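Local coordinates for protein serine protease pet (Escherichia coli, PDB 4OM9) that is a secreted autotransporter serine protease and enterotoxin of enteroaggregative Escherichia coli that probably cleaves alpha-fodrin in host cells, at residues A[78-83]-A[103-108]; A[92-97]-A[251-256]; A[743-748]-A[763-768]; A[792-797]-A[806-811]. All blocks are in the same frame, centred on the assembly; numbering follows the deposited sequence.

Contact 1: A[78-83]-A[103-108]; sequences SSANYQ and SIQRLN
Ala80 meets Gln105 through its carbonyl oxygen, which accepts a hydrogen bond from Gln105 NE2 at 2.9 Å, the donor standing well above the carbonyl plane (61° out of it). Three residues on, Gln83 turns its amide back to the same oxygen: its NE2 lies 2.9 Å from Ala80 O, in the carbonyl plane and on a lone pair. The Gln83 chain is extended beyond CG (chi2 -170°) and comes tip to tip with Gln105, their amide planes 47° apart. A weak bond of 2.8 Å also runs from Gln83 NE2 to Gln105 OE1. Leu107 lies beside it, crossing Gln83 at about a right angle, with CD2 3.6 Å from Gln83 CD and CD1 3.5 Å from Gln83 OE1. Strands 82-85 and 102-107 are not paired here; strand 88-97 runs between them in the antiparallel sheet of the protease domain, and the side chains span it. Gln105 NE2 also binds Gln92 OE1 of that strand, while Gln83 OE1 accepts from Tyr85 OH. Ala80 O thus takes two N-H donors from different directions, the amide-amide bond adding only weakly, and the loop carbonyl is linked to a side chain of strand 102-107.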
loop_
_atom_site.group_PDB
_atom_site.type_symbol
_atom_site.label_atom_id
_atom_site.label_comp_id
_atom_site.label_asym_id
_atom_site.label_seq_id
_atom_site.Cartn_x
_atom_site.Cartn_y
_atom_site.Cartn_z
ATOM N N SER A 78 2.337 -42.291 4.327
ATOM C CA SER A 78 3.122 -41.453 3.431
ATOM C C SER A 78 3.891 -40.399 4.218
ATOM O O SER A 78 5.117 -40.487 4.346
ATOM C CB SER A 78 2.243 -40.774 2.390
ATOM O OG SER A 78 2.944 -39.705 1.786
ATOM N N SER A 79 3.162 -39.404 4.730
ATOM C CA SER A 79 3.728 -38.209 5.359
ATOM C C SER A 79 4.634 -37.443 4.400
ATOM O O SER A 79 4.565 -36.214 4.336
ATOM C CB SER A 79 4.502 -38.560 6.631
ATOM O OG SER A 79 5.766 -39.119 6.316
ATOM N N ALA A 80 5.479 -38.166 3.661
ATOM C CA ALA A 80 6.436 -37.555 2.743
ATOM C C ALA A 80 6.469 -38.211 1.357
ATOM O O ALA A 80 7.146 -37.709 0.471
ATOM C CB ALA A 80 7.833 -37.570 3.359
ATOM N N ASN A 81 5.751 -39.313 1.162
ATOM C CA ASN A 81 5.649 -39.922 -0.174
ATOM C C ASN A 81 4.736 -39.109 -1.117
ATOM O O ASN A 81 4.862 -39.189 -2.326
ATOM C CB ASN A 81 5.143 -41.377 -0.080
ATOM C CG ASN A 81 6.245 -42.369 0.341
ATOM O OD1 ASN A 81 6.659 -43.225 -0.449
ATOM N ND2 ASN A 81 6.725 -42.249 1.572
ATOM N N TYR A 82 3.812 -38.343 -0.546
ATOM C CA TYR A 82 2.861 -37.539 -1.306
ATOM C C TYR A 82 3.011 -36.088 -0.868
ATOM O O TYR A 82 2.731 -35.742 0.273
ATOM C CB TYR A 82 1.425 -38.032 -1.084
ATOM C CG TYR A 82 1.251 -39.525 -1.300
ATOM C CD1 TYR A 82 1.918 -40.179 -2.323
ATOM C CD2 TYR A 82 0.427 -40.279 -0.472
ATOM C CE1 TYR A 82 1.766 -41.539 -2.527
ATOM C CE2 TYR A 82 0.267 -41.639 -0.664
ATOM C CZ TYR A 82 0.938 -42.267 -1.697
ATOM O OH TYR A 82 0.792 -43.625 -1.909
ATOM N N GLN A 83 3.493 -35.248 -1.767
ATOM C CA GLN A 83 3.847 -33.891 -1.394
ATOM C C GLN A 83 3.006 -32.866 -2.128
ATOM O O GLN A 83 2.786 -32.963 -3.346
ATOM C CB GLN A 83 5.332 -33.646 -1.651
ATOM C CG GLN A 83 6.185 -34.678 -0.966
ATOM C CD GLN A 83 7.653 -34.355 -0.997
ATOM O OE1 GLN A 83 8.065 -33.316 -1.521
ATOM N NE2 GLN A 83 8.463 -35.255 -0.443
ATOM N N SER A 103 17.164 -39.145 3.952
ATOM C CA SER A 103 16.444 -39.510 2.744
ATOM C C SER A 103 16.426 -38.386 1.716
ATOM O O SER A 103 15.922 -37.303 1.984
ATOM C CB SER A 103 15.013 -39.923 3.074
ATOM O OG SER A 103 14.317 -40.288 1.882
ATOM N N ILE A 104 16.990 -38.661 0.540
ATOM C CA ILE A 104 16.881 -37.779 -0.620
ATOM C C ILE A 104 15.907 -38.405 -1.613
ATOM O O ILE A 104 16.025 -39.581 -1.999
ATOM C CB ILE A 104 18.242 -37.506 -1.293
ATOM C CG1 ILE A 104 18.058 -36.709 -2.585
ATOM C CG2 ILE A 104 18.943 -38.782 -1.613
ATOM C CD1 ILE A 104 17.500 -35.311 -2.388
ATOM N N GLN A 105 14.925 -37.601 -1.993
ATOM C CA GLN A 105 13.777 -38.049 -2.748
ATOM C C GLN A 105 13.772 -37.471 -4.156
ATOM O O GLN A 105 14.147 -36.305 -4.369
ATOM C CB GLN A 105 12.474 -37.644 -2.045
ATOM C CG GLN A 105 12.191 -38.308 -0.701
ATOM C CD GLN A 105 10.919 -37.746 -0.073
ATOM O OE1 GLN A 105 10.827 -36.547 0.200
ATOM N NE2 GLN A 105 9.927 -38.602 0.129
ATOM N N ARG A 106 13.341 -38.296 -5.114
ATOM C CA ARG A 106 13.045 -37.834 -6.457
ATOM C C ARG A 106 11.533 -37.810 -6.624
ATOM O O ARG A 106 10.873 -38.850 -6.517
ATOM C CB ARG A 106 13.687 -38.745 -7.521
ATOM C CG ARG A 106 13.205 -38.490 -8.966
ATOM C CD ARG A 106 14.004 -37.385 -9.688
ATOM N NE ARG A 106 13.392 -37.052 -10.973
ATOM C CZ ARG A 106 13.974 -36.374 -11.962
ATOM N NH1 ARG A 106 15.218 -35.927 -11.846
ATOM N NH2 ARG A 106 13.289 -36.137 -13.084
ATOM N N LEU A 107 10.987 -36.641 -6.918
ATOM C CA LEU A 107 9.560 -36.512 -7.131
ATOM C C LEU A 107 9.219 -36.758 -8.602
ATOM O O LEU A 107 10.056 -36.555 -9.479
ATOM C CB LEU A 107 9.092 -35.128 -6.673
ATOM C CG LEU A 107 9.224 -34.801 -5.172
ATOM C CD1 LEU A 107 8.940 -33.329 -4.904
ATOM C CD2 LEU A 107 8.307 -35.689 -4.321
ATOM N N ASN A 108 7.994 -37.193 -8.871
ATOM C CA ASN A 108 7.569 -37.511 -10.242
ATOM C C ASN A 108 7.631 -36.322 -11.237
ATOM O O ASN A 108 7.813 -36.549 -12.429
ATOM C CB ASN A 108 6.144 -38.076 -10.237
ATOM C CG ASN A 108 5.144 -37.082 -9.708
ATOM O OD1 ASN A 108 5.445 -36.333 -8.780
ATOM N ND2 ASN A 108 3.957 -37.040 -10.312
#

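Contact 2: A[92-97]-A[251-256]; sequences QINRMT and NELKQL
Met96 and Leu253 form the apolar centre of a helix-on-sheet contact at the surface of the protease domain, where helix 247-255 lies against an antiparallel sheet of the chymotrypsin-like fold (clan PA). The helix follows the last strand of the other antiparallel sheet of the domain, so its packing here brings the chain back to the first, as the C-terminal helix does in chymotrypsin-like proteases. Strand 92-97 and the helical segment 251-255 run closer to antiparallel than to perpendicular, their N-to-C directions 148° apart and their axes 8.3 Å from each other at the closest. The strand carries a classic beta bulge at Ile93 and Asn94, both facing Arg106; Asn94 OD1 takes a hydrogen bond of 2.7 Å from the backbone N of Arg95, just beyond it.

Leu253 reaches in with CG anti to its backbone N (chi1 -180°), and its CD1 rests 3.8 Å from the carbonyl carbon of Arg95. Met96 slides past Leu253 in the opposite direction, its CG 4.0 Å from Leu253 CD1. Ile104 of the adjoining strand touches both side chains, and Tyr66 of strand 66-70 also packs on Leu253. Farther out, Glu252 crosses Met96 at about a right angle, its carboxylate paired through OE2 with Lys248 one turn earlier. The Met96 chain bends at chi3 (63°), which brings CE 3.6 Å from Glu252 OE1, while its sulphur SD sits 3.6 Å from the backbone N of Leu253.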
loop_
_atom_site.group_PDB
_atom_site.type_symbol
_atom_site.label_atom_id
_atom_site.label_comp_id
_atom_site.label_asym_id
_atom_site.label_seq_id
_atom_site.Cartn_x
_atom_site.Cartn_y
_atom_site.Cartn_z
ATOM N N GLN A 92 6.767 -39.044 -4.638
ATOM C CA GLN A 92 8.102 -39.634 -4.589
ATOM C C GLN A 92 8.139 -40.873 -5.491
ATOM O O GLN A 92 7.333 -41.779 -5.319
ATOM C CB GLN A 92 8.486 -40.018 -3.148
ATOM C CG GLN A 92 9.752 -40.866 -3.037
ATOM C CD GLN A 92 9.877 -41.604 -1.686
ATOM O OE1 GLN A 92 9.793 -40.991 -0.623
ATOM N NE2 GLN A 92 10.075 -42.925 -1.738
ATOM N N ILE A 93 9.055 -40.923 -6.447
ATOM C CA ILE A 93 9.127 -42.110 -7.287
ATOM C C ILE A 93 10.479 -42.790 -7.164
ATOM O O ILE A 93 10.696 -43.838 -7.740
ATOM C CB ILE A 93 8.820 -41.793 -8.792
ATOM C CG1 ILE A 93 9.734 -40.689 -9.329
ATOM C CG2 ILE A 93 7.365 -41.442 -8.955
ATOM C CD1 ILE A 93 10.919 -41.214 -10.123
ATOM N N ASN A 94 11.379 -42.188 -6.397
ATOM C CA ASN A 94 12.639 -42.842 -6.049
ATOM C C ASN A 94 13.265 -42.155 -4.848
ATOM O O ASN A 94 12.875 -41.026 -4.473
ATOM C CB ASN A 94 13.616 -42.827 -7.226
ATOM C CG ASN A 94 14.585 -44.025 -7.213
ATOM O OD1 ASN A 94 14.929 -44.557 -6.156
ATOM N ND2 ASN A 94 15.038 -44.424 -8.390
ATOM N N ARG A 95 14.236 -42.830 -4.244
ATOM C CA ARG A 95 14.938 -42.264 -3.099
ATOM C C ARG A 95 16.182 -43.055 -2.737
ATOM O O ARG A 95 16.364 -44.203 -3.164
ATOM C CB ARG A 95 14.020 -42.178 -1.870
ATOM C CG ARG A 95 13.469 -43.511 -1.394
ATOM C CD ARG A 95 12.951 -43.413 0.042
ATOM N NE ARG A 95 12.543 -44.733 0.515
ATOM C CZ ARG A 95 12.276 -45.049 1.778
ATOM N NH1 ARG A 95 12.366 -44.140 2.747
ATOM N NH2 ARG A 95 11.914 -46.291 2.068
ATOM N N MET A 96 17.051 -42.396 -1.980
ATOM C CA MET A 96 18.190 -43.033 -1.355
ATOM C C MET A 96 18.188 -42.677 0.132
ATOM O O MET A 96 17.702 -41.625 0.563
ATOM C CB MET A 96 19.508 -42.622 -2.022
ATOM C CG MET A 96 19.950 -43.535 -3.164
ATOM S SD MET A 96 21.498 -43.016 -3.952
ATOM C CE MET A 96 22.620 -43.191 -2.595
ATOM N N THR A 97 18.767 -43.575 0.904
ATOM C CA THR A 97 18.486 -43.673 2.310
ATOM C C THR A 97 19.764 -44.100 2.989
ATOM O O THR A 97 20.542 -44.869 2.423
ATOM C CB THR A 97 17.326 -44.657 2.549
ATOM O OG1 THR A 97 16.126 -43.911 2.817
ATOM C CG2 THR A 97 17.621 -45.625 3.660
ATOM N N ASN A 251 23.750 -36.379 -3.916
ATOM C CA ASN A 251 24.319 -36.237 -5.243
ATOM C C ASN A 251 24.316 -37.557 -5.968
ATOM O O ASN A 251 24.193 -37.610 -7.193
ATOM C CB ASN A 251 25.726 -35.651 -5.165
ATOM C CG ASN A 251 25.701 -34.154 -4.902
ATOM O OD1 ASN A 251 24.670 -33.498 -5.107
ATOM N ND2 ASN A 251 26.823 -33.607 -4.452
ATOM N N GLU A 252 24.393 -38.633 -5.209
ATOM C CA GLU A 252 24.334 -39.947 -5.824
ATOM C C GLU A 252 22.924 -40.208 -6.343
ATOM O O GLU A 252 22.753 -40.743 -7.426
ATOM C CB GLU A 252 24.797 -41.032 -4.846
ATOM C CG GLU A 252 26.313 -41.232 -4.913
ATOM C CD GLU A 252 26.907 -41.825 -3.648
ATOM O OE1 GLU A 252 26.136 -42.234 -2.753
ATOM O OE2 GLU A 252 28.155 -41.875 -3.544
ATOM N N LEU A 253 21.909 -39.804 -5.597
ATOM C CA LEU A 253 20.568 -39.988 -6.109
ATOM C C LEU A 253 20.393 -39.151 -7.368
ATOM O O LEU A 253 19.842 -39.637 -8.338
ATOM C CB LEU A 253 19.499 -39.625 -5.083
ATOM C CG LEU A 253 18.145 -39.871 -5.758
ATOM C CD1 LEU A 253 17.781 -41.364 -5.775
ATOM C CD2 LEU A 253 17.023 -39.016 -5.187
ATOM N N LYS A 254 20.890 -37.914 -7.367
ATOM C CA LYS A 254 20.726 -37.027 -8.527
ATOM C C LYS A 254 21.458 -37.571 -9.766
ATOM O O LYS A 254 21.095 -37.261 -10.897
ATOM C CB LYS A 254 21.228 -35.608 -8.219
ATOM C CG LYS A 254 20.371 -34.778 -7.241
ATOM C CD LYS A 254 21.035 -33.419 -6.979
ATOM C CE LYS A 254 20.170 -32.495 -6.118
ATOM N NZ LYS A 254 20.562 -31.051 -6.237
ATOM N N GLN A 255 22.491 -38.381 -9.552
ATOM C CA GLN A 255 23.254 -38.914 -10.674
ATOM C C GLN A 255 22.440 -39.939 -11.433
ATOM O O GLN A 255 22.644 -40.141 -12.626
ATOM C CB GLN A 255 24.574 -39.522 -10.202
ATOM C CG GLN A 255 25.741 -38.563 -10.288
ATOM C CD GLN A 255 25.989 -38.085 -11.707
ATOM O OE1 GLN A 255 25.873 -38.857 -12.665
ATOM N NE2 GLN A 255 26.333 -36.810 -11.854
ATOM N N LEU A 256 21.501 -40.568 -10.745
ATOM C CA LEU A 256 20.653 -41.566 -11.375
ATOM C C LEU A 256 19.730 -40.977 -12.467
ATOM O O LEU A 256 19.088 -41.718 -13.219
ATOM C CB LEU A 256 19.808 -42.265 -10.314
ATOM C CG LEU A 256 20.565 -43.079 -9.263
ATOM C CD1 LEU A 256 19.562 -43.771 -8.376
ATOM C CD2 LEU A 256 21.512 -44.094 -9.919
#

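Contact 3: A[743-748]-A[763-768]; sequences AKNQAS and FGSADK
Phe763 presents the edge of its ring to Ala743, whose CB lies in the ring plane, 3.8 Å from CD1. Tyr790 stacks on the ring, and Leu807 also packs on it. The other flat group, the amide of Asn745, turns its oxygen toward the loop: OD1 lies 3.0 Å from Ser765 OG.

Between these groups the backbones run close together. Gly764 N gives a hydrogen bond of 2.8 Å to Ala743 O, tilted 19° from the carbonyl plane, and the same oxygen receives a CA-H...O contact from Phe763. At the backbone angles of Gly764 a side chain would be jammed against the preceding carbonyl oxygen, which accounts for glycine. Lys744 sets its CB against the loop backbone, 3.8 Å from Ser765 N. Farther along, the two lysine chains cross obliquely, the bend of Lys768 at chi3 (-58°) turning CE so that its NZ meets CE and NZ of Lys744.

The segment 743-748 forms a corner of the beta-helix, where strand 740-744 gives way to strand 747-755 through Asn745 and Gln746, both with positive phi. The loop 763-768 lies against that corner. Ser765 OG is hydrogen-bonded to Asp787 OD1, which also makes a weak bond with Asn745 N, so one carboxylate meets both segments. The two ammonium groups come very near, Lys744 NZ being 3.0 Å from Lys768 NZ, with Asn745 OD1 3.6 Å from Lys768 NZ; two charged donors so placed would repel, so one may be neutral or the modelled positions may be imprecise at this partly exposed rim.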
loop_
_atom_site.group_PDB
_atom_site.type_symbol
_atom_site.label_atom_id
_atom_site.label_comp_id
_atom_site.label_asym_id
_atom_site.label_seq_id
_atom_site.Cartn_x
_atom_site.Cartn_y
_atom_site.Cartn_z
ATOM N N ALA A 743 -5.108 31.197 5.454
ATOM C CA ALA A 743 -4.617 31.693 4.179
ATOM C C ALA A 743 -3.328 32.458 4.423
ATOM O O ALA A 743 -3.248 33.261 5.355
ATOM C CB ALA A 743 -5.650 32.573 3.505
ATOM N N LYS A 744 -2.322 32.212 3.591
ATOM C CA LYS A 744 -0.992 32.771 3.805
ATOM C C LYS A 744 -0.091 32.593 2.589
ATOM O O LYS A 744 -0.436 31.872 1.651
ATOM C CB LYS A 744 -0.335 32.118 5.021
ATOM C CG LYS A 744 0.044 30.669 4.798
ATOM C CD LYS A 744 0.513 30.013 6.089
ATOM C CE LYS A 744 0.823 28.532 5.874
ATOM N NZ LYS A 744 1.416 27.882 7.079
ATOM N N ASN A 745 1.066 33.252 2.622
ATOM C CA ASN A 745 2.104 33.086 1.605
ATOM C C ASN A 745 1.636 33.328 0.178
ATOM O O ASN A 745 1.540 32.398 -0.609
ATOM C CB ASN A 745 2.710 31.685 1.701
ATOM C CG ASN A 745 3.872 31.620 2.671
ATOM O OD1 ASN A 745 3.683 31.462 3.878
ATOM N ND2 ASN A 745 5.087 31.747 2.147
ATOM N N GLN A 746 1.363 34.587 -0.146
ATOM C CA GLN A 746 0.966 34.991 -1.495
ATOM C C GLN A 746 -0.286 34.250 -1.957
ATOM O O GLN A 746 -0.325 33.651 -3.033
ATOM C CB GLN A 746 2.128 34.797 -2.468
ATOM C CG GLN A 746 3.214 35.852 -2.292
ATOM C CD GLN A 746 4.467 35.554 -3.076
ATOM O OE1 GLN A 746 4.573 34.514 -3.721
ATOM N NE2 GLN A 746 5.426 36.467 -3.026
ATOM N N ALA A 747 -1.304 34.307 -1.106
ATOM C CA ALA A 747 -2.615 33.762 -1.389
ATOM C C ALA A 747 -3.625 34.889 -1.573
ATOM O O ALA A 747 -3.731 35.769 -0.727
ATOM C CB ALA A 747 -3.053 32.843 -0.268
ATOM N N SER A 748 -4.367 34.856 -2.673
ATOM C CA SER A 748 -5.433 35.822 -2.904
ATOM C C SER A 748 -6.791 35.122 -2.885
ATOM O O SER A 748 -7.123 34.385 -3.801
ATOM C CB SER A 748 -5.219 36.547 -4.229
ATOM O OG SER A 748 -6.306 37.407 -4.508
ATOM N N PHE A 763 -5.388 34.791 7.956
ATOM C CA PHE A 763 -4.724 35.586 6.900
ATOM C C PHE A 763 -3.306 36.096 7.167
ATOM O O PHE A 763 -3.076 36.877 8.084
ATOM C CB PHE A 763 -5.582 36.796 6.531
ATOM C CG PHE A 763 -7.016 36.468 6.242
ATOM C CD1 PHE A 763 -7.354 35.410 5.427
ATOM C CD2 PHE A 763 -8.028 37.235 6.792
ATOM C CE1 PHE A 763 -8.686 35.115 5.171
ATOM C CE2 PHE A 763 -9.352 36.955 6.541
ATOM C CZ PHE A 763 -9.684 35.893 5.728
ATOM N N GLY A 764 -2.362 35.675 6.337
ATOM C CA GLY A 764 -1.021 36.220 6.397
ATOM C C GLY A 764 -0.010 35.369 7.133
ATOM O O GLY A 764 -0.279 34.840 8.215
ATOM N N SER A 765 1.166 35.247 6.528
ATOM C CA SER A 765 2.267 34.490 7.103
ATOM C C SER A 765 2.641 35.021 8.477
ATOM O O SER A 765 3.170 36.126 8.594
ATOM C CB SER A 765 3.483 34.543 6.179
ATOM O OG SER A 765 3.116 34.288 4.835
ATOM N N ALA A 766 2.362 34.232 9.509
ATOM C CA ALA A 766 2.659 34.618 10.886
ATOM C C ALA A 766 4.158 34.811 11.106
ATOM O O ALA A 766 4.847 33.901 11.569
ATOM C CB ALA A 766 2.114 33.580 11.852
ATOM N N ASP A 767 4.646 36.001 10.758
ATOM C CA ASP A 767 6.058 36.378 10.895
ATOM C C ASP A 767 7.002 35.522 10.047
ATOM O O ASP A 767 8.221 35.622 10.179
ATOM C CB ASP A 767 6.494 36.322 12.366
ATOM C CG ASP A 767 5.954 37.481 13.182
ATOM O OD1 ASP A 767 4.855 37.980 12.860
ATOM O OD2 ASP A 767 6.631 37.897 14.146
ATOM N N LYS A 768 6.444 34.691 9.172
ATOM C CA LYS A 768 7.258 33.863 8.286
ATOM C C LYS A 768 7.767 34.660 7.087
ATOM O O LYS A 768 8.455 34.118 6.219
ATOM C CB LYS A 768 6.469 32.644 7.799
ATOM C CG LYS A 768 6.296 31.548 8.834
ATOM C CD LYS A 768 5.812 30.261 8.187
ATOM C CE LYS A 768 4.500 30.469 7.447
ATOM N NZ LYS A 768 4.078 29.248 6.696
#

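Contact 4: A[792-797]-A[806-811]; sequences GSIKAA and ALWKVT
Gly792 and Trp808, the two residues most buried by this contact, meet at the rim of the indole, where Gly792 C lies 3.5 Å from Trp808 CE3. Gly792, with no side chain, also lies close to the Val810-Thr811 backbone as modelled. Trp808 is gripped on both faces. Ile794 lays its CD1 over one of them, 3.6 Å from the centroid of the six-membered ring and 21° off the normal, a CH-pi contact; its CG1, set beside the backbone N (chi1 -54°), presses on CZ3 at 3.3 Å. Val810 CG2 sits over the centre of the opposite face, 3.4 Å above the plane, so the indole is clamped between two branched aliphatic side chains. Thr811 meets Gly792 on the backbone side: its N points at Gly792 O, although the modelled separation is too short for the detail to be trusted. Ser793 and Lys795 pair by backbone bonds with Ile753 of strand 747-755, which runs parallel to strand 794-796 in the beta-helix. Ile794 also touches Ile753. Loop 806-811, which follows strand 794-796, folds back on it, and Thr811 reaches both Asp752 of strand 747-755 and Gln791 of strand 788-791.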
loop_
_atom_site.group_PDB
_atom_site.type_symbol
_atom_site.label_atom_id
_atom_site.label_comp_id
_atom_site.label_asym_id
_atom_site.label_seq_id
_atom_site.Cartn_x
_atom_site.Cartn_y
_atom_site.Cartn_z
ATOM N N GLY A 792 -14.663 39.025 0.698
ATOM C CA GLY A 792 -14.588 40.129 1.634
ATOM C C GLY A 792 -15.805 40.286 2.517
ATOM O O GLY A 792 -16.308 41.387 2.657
ATOM N N SER A 793 -16.276 39.194 3.113
ATOM C CA SER A 793 -17.382 39.273 4.064
ATOM C C SER A 793 -17.334 38.127 5.072
ATOM O O SER A 793 -17.475 36.965 4.702
ATOM C CB SER A 793 -18.718 39.269 3.326
ATOM O OG SER A 793 -19.783 38.968 4.207
ATOM N N ILE A 794 -17.148 38.458 6.348
ATOM C CA ILE A 794 -17.005 37.437 7.386
ATOM C C ILE A 794 -18.087 37.497 8.463
ATOM O O ILE A 794 -18.047 38.347 9.357
ATOM C CB ILE A 794 -15.643 37.538 8.094
ATOM C CG1 ILE A 794 -14.506 37.505 7.088
ATOM C CG2 ILE A 794 -15.481 36.420 9.115
ATOM C CD1 ILE A 794 -13.162 37.754 7.710
ATOM N N LYS A 795 -19.039 36.577 8.395
ATOM C CA LYS A 795 -20.052 36.470 9.431
ATOM C C LYS A 795 -19.753 35.309 10.364
ATOM O O LYS A 795 -20.351 34.246 10.251
ATOM C CB LYS A 795 -21.436 36.304 8.809
ATOM C CG LYS A 795 -21.697 37.262 7.668
ATOM C CD LYS A 795 -23.176 37.482 7.452
ATOM C CE LYS A 795 -23.420 38.457 6.306
ATOM N NZ LYS A 795 -22.892 37.915 5.017
ATOM N N ALA A 796 -18.820 35.517 11.286
ATOM C CA ALA A 796 -18.477 34.500 12.273
ATOM C C ALA A 796 -18.408 35.092 13.680
ATOM O O ALA A 796 -17.369 35.609 14.083
ATOM C CB ALA A 796 -17.161 33.852 11.914
ATOM N N ALA A 797 -19.506 34.994 14.431
ATOM C CA ALA A 797 -19.632 35.688 15.720
ATOM C C ALA A 797 -19.095 34.904 16.926
ATOM O O ALA A 797 -19.422 35.226 18.068
ATOM C CB ALA A 797 -21.091 36.060 15.966
ATOM N N ALA A 806 -1.748 41.670 6.175
ATOM C CA ALA A 806 -2.892 41.296 5.339
ATOM C C ALA A 806 -3.491 42.644 4.791
ATOM O O ALA A 806 -2.727 43.608 4.790
ATOM C CB ALA A 806 -3.842 40.434 6.141
ATOM N N LEU A 807 -4.752 42.836 4.355
ATOM C CA LEU A 807 -6.002 42.179 4.743
ATOM C C LEU A 807 -7.046 42.179 3.641
ATOM O O LEU A 807 -6.746 41.909 2.482
ATOM C CB LEU A 807 -6.597 42.878 5.962
ATOM C CG LEU A 807 -7.012 42.061 7.178
ATOM C CD1 LEU A 807 -7.336 40.639 6.784
ATOM C CD2 LEU A 807 -5.923 42.129 8.219
ATOM N N TRP A 808 -8.281 42.501 4.018
ATOM C CA TRP A 808 -9.383 42.447 3.068
ATOM C C TRP A 808 -9.919 43.786 2.655
ATOM O O TRP A 808 -9.622 44.816 3.258
ATOM C CB TRP A 808 -10.560 41.602 3.588
ATOM C CG TRP A 808 -10.963 41.749 5.017
ATOM C CD1 TRP A 808 -10.217 42.229 6.044
ATOM C CD2 TRP A 808 -12.218 41.370 5.579
ATOM N NE1 TRP A 808 -10.933 42.190 7.216
ATOM C CE2 TRP A 808 -12.168 41.658 6.956
ATOM C CE3 TRP A 808 -13.384 40.818 5.050
ATOM C CZ2 TRP A 808 -13.232 41.418 7.810
ATOM C CZ3 TRP A 808 -14.437 40.578 5.894
ATOM C CH2 TRP A 808 -14.361 40.889 7.262
ATOM N N LYS A 809 -10.728 43.741 1.606
ATOM C CA LYS A 809 -11.354 44.934 1.084
ATOM C C LYS A 809 -12.776 45.080 1.642
ATOM O O LYS A 809 -13.434 46.092 1.424
ATOM C CB LYS A 809 -11.360 44.891 -0.443
ATOM C CG LYS A 809 -10.059 44.378 -1.074
ATOM C CD LYS A 809 -9.997 44.790 -2.544
ATOM C CE LYS A 809 -8.722 44.341 -3.240
ATOM N NZ LYS A 809 -8.887 43.000 -3.874
ATOM N N VAL A 810 -13.223 44.051 2.362
ATOM C CA VAL A 810 -14.544 43.987 3.008
ATOM C C VAL A 810 -15.723 44.393 2.123
ATOM O O VAL A 810 -16.004 45.568 1.968
ATOM C CB VAL A 810 -14.591 44.850 4.268
ATOM C CG1 VAL A 810 -15.855 44.542 5.045
ATOM C CG2 VAL A 810 -13.371 44.595 5.129
ATOM N N THR A 811 -16.426 43.404 1.574
ATOM C CA THR A 811 -17.518 43.655 0.635
ATOM C C THR A 811 -18.897 43.493 1.263
ATOM O O THR A 811 -19.914 43.646 0.583
ATOM C CB THR A 811 -17.438 42.715 -0.608
ATOM O OG1 THR A 811 -17.229 41.353 -0.194
ATOM C CG2 THR A 811 -16.314 43.143 -1.547
#

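Overall arrangement
From the N terminus, contact 1 closes a loop of 19 residues that holds all of strand 88-97, joining the first and last of three consecutive strands. Contact 2 opens inside that loop and closes more than 150 residues later, so the two cross along the chain; they touch, with centres 11 Å apart, and tie the sheet to helix 247-255 within the protease domain. The chain then runs through the long beta-helical stem. Contacts 3 and 4 follow in series toward its C-terminal part, each closing a short loop, and touch, their centres 15 Å apart. These centres lie about 73 to 88 Å from those of the first pair.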